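Local coordinates for protein D,D-dipeptidase/D,D-carboxypeptidase (Enterococcus faecalis, PDB 4MUQ) that acts as a zinc-dependent D,D-peptidase of vancomycin resistance, probably splitting D-Ala-D-Ala and trimming the terminal D-Ala from cell-wall precursors, at residues D94-R97 with K98-L102. Numbering follows the deposited sequence.
Sequences DFTR and KYVAL. With LY0 ((2R)-3-[(R)-[(1R)-1-aminoethyl](hydroxy)phosphoryl]-2-methylpropanoic acid), chain C; 2D8 ((2R)-3-[(R)-[(1S)-1-aminoethyl](hydroxy)phosphoryl]-2-methylpropanoic acid), chain D; PE3 (3,6,9,12,15,18,21,24,27,30,33,36,39-tridecaoxahentetracontane-1,41-diol), chain J; EDO (1,2-ethanediol), chain E.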
ATOM      1  N   ASP A  94     -19.785 -15.509   6.240  1.00 14.13           N
ATOM      2  CA  ASP A  94     -18.741 -16.059   5.377  1.00 13.58           C
ATOM      3  C   ASP A  94     -18.260 -15.043   4.340  1.00 14.61           C
ATOM      4  O   ASP A  94     -17.056 -14.849   4.139  1.00 13.76           O
ATOM      5  CB  ASP A  94     -19.242 -17.301   4.648  1.00 18.44           C
ATOM      6  CG  ASP A  94     -19.473 -18.474   5.570  1.00 30.36           C
ATOM      7  OD1 ASP A  94     -18.939 -18.458   6.701  1.00 40.30           O
ATOM      8  OD2 ASP A  94     -20.178 -19.418   5.151  1.00 38.32           O
ATOM      9  N   PHE A  95     -19.213 -14.399   3.670  1.00 11.78           N
ATOM     10  CA  PHE A  95     -18.874 -13.372   2.697  1.00 11.12           C
ATOM     11  C   PHE A  95     -18.095 -12.238   3.348  1.00 10.19           C
ATOM     12  O   PHE A  95     -17.084 -11.774   2.821  1.00 10.24           O
ATOM     13  CB  PHE A  95     -20.136 -12.829   2.007  1.00 11.51           C
ATOM     14  CG  PHE A  95     -19.854 -11.720   1.018  1.00 10.97           C
ATOM     15  CD1 PHE A  95     -19.694 -12.007  -0.338  1.00 11.54           C
ATOM     16  CD2 PHE A  95     -19.740 -10.401   1.440  1.00 10.34           C
ATOM     17  CE1 PHE A  95     -19.407 -10.988  -1.239  1.00 12.91           C
ATOM     18  CE2 PHE A  95     -19.458  -9.385   0.561  1.00 11.75           C
ATOM     19  CZ  PHE A  95     -19.295  -9.676  -0.789  1.00 13.22           C
ATOM     20  N   THR A  96     -18.594 -11.769   4.484  1.00  9.74           N
ATOM     21  CA  THR A  96     -17.966 -10.646   5.161  1.00  8.87           C
ATOM     22  C   THR A  96     -16.524 -10.950   5.565  1.00  9.70           C
ATOM     23  O   THR A  96     -15.643 -10.125   5.365  1.00 10.28           O
ATOM     24  CB  THR A  96     -18.787 -10.249   6.372  1.00  9.55           C
ATOM     25  OG1 THR A  96     -20.117  -9.940   5.937  1.00 11.29           O
ATOM     26  CG2 THR A  96     -18.186  -9.037   7.068  1.00 10.97           C
ATOM     27  N   ARG A  97     -16.289 -12.134   6.109  1.00 10.63           N
ATOM     28  CA  ARG A  97     -14.933 -12.507   6.503  0.50 12.18           C
ATOM     29  C   ARG A  97     -13.973 -12.518   5.317  1.00 13.16           C
ATOM     30  O   ARG A  97     -12.787 -12.230   5.473  1.00 13.14           O
ATOM     31  CB  ARG A  97     -14.928 -13.870   7.182  0.50 14.23           C
ATOM     32  CG  ARG A  97     -15.313 -13.843   8.647  0.50 24.72           C
ATOM     33  CD  ARG A  97     -15.322 -15.252   9.230  0.50 34.63           C
ATOM     34  NE  ARG A  97     -14.028 -15.922   9.119  0.50 32.10           N
ATOM     35  CZ  ARG A  97     -13.699 -16.781   8.156  0.50 31.16           C
ATOM     36  NH1 ARG A  97     -14.569 -17.083   7.199  0.50 26.56           N
ATOM     37  NH2 ARG A  97     -12.496 -17.338   8.147  0.50 36.64           N
ATOM     38  N   LYS A  98     -14.489 -12.837   4.132  1.00 11.41           N
ATOM     39  CA  LYS A  98     -13.674 -12.937   2.923  1.00 10.68           C
ATOM     40  C   LYS A  98     -13.474 -11.622   2.177  1.00 10.32           C
ATOM     41  O   LYS A  98     -12.485 -11.458   1.451  1.00 13.15           O
ATOM     42  CB  LYS A  98     -14.272 -13.983   1.974  1.00 13.19           C
ATOM     43  CG  LYS A  98     -14.211 -15.415   2.510  1.00 14.67           C
ATOM     44  CD  LYS A  98     -14.844 -16.410   1.536  1.00 15.92           C
ATOM     45  CE  LYS A  98     -14.590 -17.849   1.968  1.00 25.99           C
ATOM     46  NZ  LYS A  98     -13.167 -18.222   1.727  1.00 40.34           N
ATOM     47  N   TYR A  99     -14.402 -10.693   2.332  1.00  9.92           N
ATOM     48  CA  TYR A  99     -14.397  -9.464   1.539  1.00 11.38           C
ATOM     49  C   TYR A  99     -14.356  -8.156   2.328  1.00 14.44           C
ATOM     50  O   TYR A  99     -14.408  -7.071   1.735  1.00 18.10           O
ATOM     51  CB  TYR A  99     -15.604  -9.444   0.593  1.00  9.79           C
ATOM     52  CG  TYR A  99     -15.494 -10.423  -0.540  1.00  9.35           C
ATOM     53  CD1 TYR A  99     -14.771 -10.105  -1.691  1.00 10.41           C
ATOM     54  CD2 TYR A  99     -16.089 -11.678  -0.477  1.00 10.38           C
ATOM     55  CE1 TYR A  99     -14.671 -11.006  -2.746  1.00 10.59           C
ATOM     56  CE2 TYR A  99     -15.978 -12.592  -1.530  1.00 10.91           C
ATOM     57  CZ  TYR A  99     -15.265 -12.251  -2.654  1.00 10.96           C
ATOM     58  OH  TYR A  99     -15.161 -13.152  -3.685  1.00 12.05           O
ATOM     59  N   VAL A 100     -14.336  -8.230   3.655  1.00 10.57           N
ATOM     60  CA  VAL A 100     -14.250  -7.011   4.445  1.00 11.43           C
ATOM     61  C   VAL A 100     -13.221  -7.223   5.551  1.00  9.93           C
ATOM     62  O   VAL A 100     -13.358  -8.141   6.361  1.00 11.29           O
ATOM     63  CB  VAL A 100     -15.601  -6.612   5.081  1.00  9.87           C
ATOM     64  CG1 VAL A 100     -15.455  -5.253   5.726  1.00 12.06           C
ATOM     65  CG2 VAL A 100     -16.730  -6.586   4.034  1.00 11.52           C
ATOM     66  N   ALA A 101     -12.190  -6.380   5.608  1.00  9.16           N
ATOM     67  CA  ALA A 101     -11.236  -6.489   6.696  1.00  9.19           C
ATOM     68  C   ALA A 101     -11.873  -6.161   8.051  1.00  8.86           C
ATOM     69  O   ALA A 101     -12.779  -5.335   8.140  1.00  9.42           O
ATOM     70  CB  ALA A 101     -10.042  -5.573   6.453  1.00 11.25           C
ATOM     71  N   LEU A 102     -11.413  -6.828   9.091  1.00 10.25           N
ATOM     72  CA  LEU A 102     -11.804  -6.450  10.447  1.00  8.63           C
ATOM     73  C   LEU A 102     -11.458  -4.982  10.710  1.00 11.05           C
ATOM     74  O   LEU A 102     -10.446  -4.470  10.218  1.00 10.46           O
ATOM     75  CB  LEU A 102     -11.072  -7.320  11.462  1.00 10.89           C
ATOM     76  CG  LEU A 102     -11.450  -8.799  11.556  1.00 15.88           C
ATOM     77  CD1 LEU A 102     -10.409  -9.553  12.389  1.00 20.05           C
ATOM     78  CD2 LEU A 102     -12.825  -8.935  12.165  1.00 17.38           C
TER
HETATM   79  P   LY0 C 302     -12.435  -3.664   0.402  0.50 38.18           P
HETATM   80  C1  LY0 C 302     -14.814  -3.565   1.516  0.50 15.46           C
HETATM   81  N1  LY0 C 302     -14.630  -4.980  -0.338  0.50 13.59           N
HETATM   82  C2  LY0 C 302     -14.232  -3.710   0.124  0.50 37.53           C
HETATM   83  C4  LY0 C 302     -11.930  -5.015   1.503  0.50 14.68           C
HETATM   84  C5  LY0 C 302     -10.644  -4.768   2.232  0.50  9.33           C
HETATM   85  C6  LY0 C 302     -10.895  -3.878   3.439  0.50  8.65           C
HETATM   86  C7  LY0 C 302     -10.052  -6.110   2.625  0.50  8.72           C
HETATM   87  O31 LY0 C 302     -12.077  -2.331   1.098  0.50  9.88           O
HETATM   88  O32 LY0 C 302     -11.692  -3.654  -0.973  0.50  5.61           O
HETATM   89  O61 LY0 C 302      -9.993  -3.123   3.764  0.50 28.15           O
HETATM   90  O62 LY0 C 302     -11.949  -3.975   4.045  0.50  5.57           O
HETATM   91  C4  2D8 D 303     -11.920  -5.019   1.502  0.50 14.51           C
HETATM   92  C5  2D8 D 303     -10.640  -4.768   2.233  0.50 11.43           C
HETATM   93  C6  2D8 D 303     -10.894  -3.877   3.440  0.50 17.69           C
HETATM   94  C7  2D8 D 303     -10.050  -6.111   2.626  0.50 16.13           C
HETATM   95  N1  2D8 D 303     -14.630  -2.902  -0.851  0.50 16.78           N
HETATM   96  P   2D8 D 303     -12.430  -3.670   0.402  0.50  5.77           P
HETATM   97  C1  2D8 D 303     -14.828  -3.572   1.485  0.50 23.25           C
HETATM   98  C2  2D8 D 303     -14.217  -3.830   0.122  0.50  9.95           C
HETATM   99  O31 2D8 D 303     -12.096  -2.333   1.103  0.50 51.75           O
HETATM  100  O32 2D8 D 303     -11.693  -3.653  -0.976  0.50 42.59           O
HETATM  101  O61 2D8 D 303      -9.993  -3.123   3.765  0.50  5.05           O
HETATM  102  O62 2D8 D 303     -11.949  -3.975   4.045  0.50 27.78           O
HETATM  103  O40 PE3 J 309     -22.200 -16.560   6.435  1.00 45.72           O
HETATM  104  C39 PE3 J 309     -22.813 -17.579   5.640  1.00 46.45           C
HETATM  105  C38 PE3 J 309     -24.291 -17.851   5.940  1.00 47.52           C
HETATM  106  O37 PE3 J 309     -25.259 -16.781   5.774  1.00 48.01           O
HETATM  107  C36 PE3 J 309     -25.265 -16.254   4.437  1.00 48.69           C
HETATM  108  C35 PE3 J 309     -26.358 -15.233   4.060  1.00 48.62           C
HETATM  109  O34 PE3 J 309     -26.570 -13.957   4.715  1.00 49.52           O
HETATM  110  C33 PE3 J 309     -27.001 -14.065   6.074  1.00 48.81           C
HETATM  111  C32 PE3 J 309     -27.184 -12.642   6.563  1.00 48.22           C
HETATM  112  O31 PE3 J 309     -28.170 -12.040   5.709  1.00 49.25           O
HETATM  113  C1  EDO E 304      -9.347 -16.617   2.372  1.00 35.93           C
HETATM  114  O1  EDO E 304     -10.323 -16.890   3.386  1.00 71.60           O
HETATM  115  C2  EDO E 304      -9.954 -15.663   1.347  1.00 34.63           C
HETATM  116  O2  EDO E 304     -10.924 -16.303   0.498  1.00 22.68           O
HETATM  117  O   HOH W   1     -12.194 -10.374   7.332  1.00 13.78           O
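The C-terminal turn of helix 93-99, where the chain enters the ligand pocket of this Hedgehog/DD-peptidase fold, brings Phe95 and Tyr99 together one helical turn apart. Their rings form an offset stack, with centroids 4.6 Å apart and planes inclined by 22°. Tyr99 CD2 does the touching: it lies over one face of the Phe95 ring, displaced toward the rim and 3.5 Å from Phe95 CE1. With Phe95 CG anti to its backbone N (chi1 178°), the ring is carried along the helix to meet Tyr99, whose CB adds a CH-pi contact over the same ring. The Phe95 carbonyl oxygen sits at the edge of the Tyr99 ring, in its plane, and accepts the Tyr99 N-H (Tyr99 N to Phe95 O 2.9 Å).

Next comes the helix end. Val100 N still donates to Thr96 O at 2.9 Å, but Val100 is the first residue to leave helical backbone angles. Thr96 CG2 meets Val100 CB on the buried side, where Tyr84 and Gln80 of helix 77-91 pack against Thr96 and Val100; Thr96 OG1 bonds to Gly92 O and Ser87 OG.

Beyond the turn, the extended backbone points Ala101 N at the bound phosphinate analogue of D-Ala-D-Ala, modelled as two diastereomers. Their shared carboxylate O62 lies 2.9 Å from Ala101 N, with an N-H...O angle of 162°, and Arg75, Ser106, Gln80 and Trp167 also hydrogen-bond to the ligand. One water ties the last turn to the loop that follows, donating to both Arg97 O and Val100 O, each 2.7 Å from the water O.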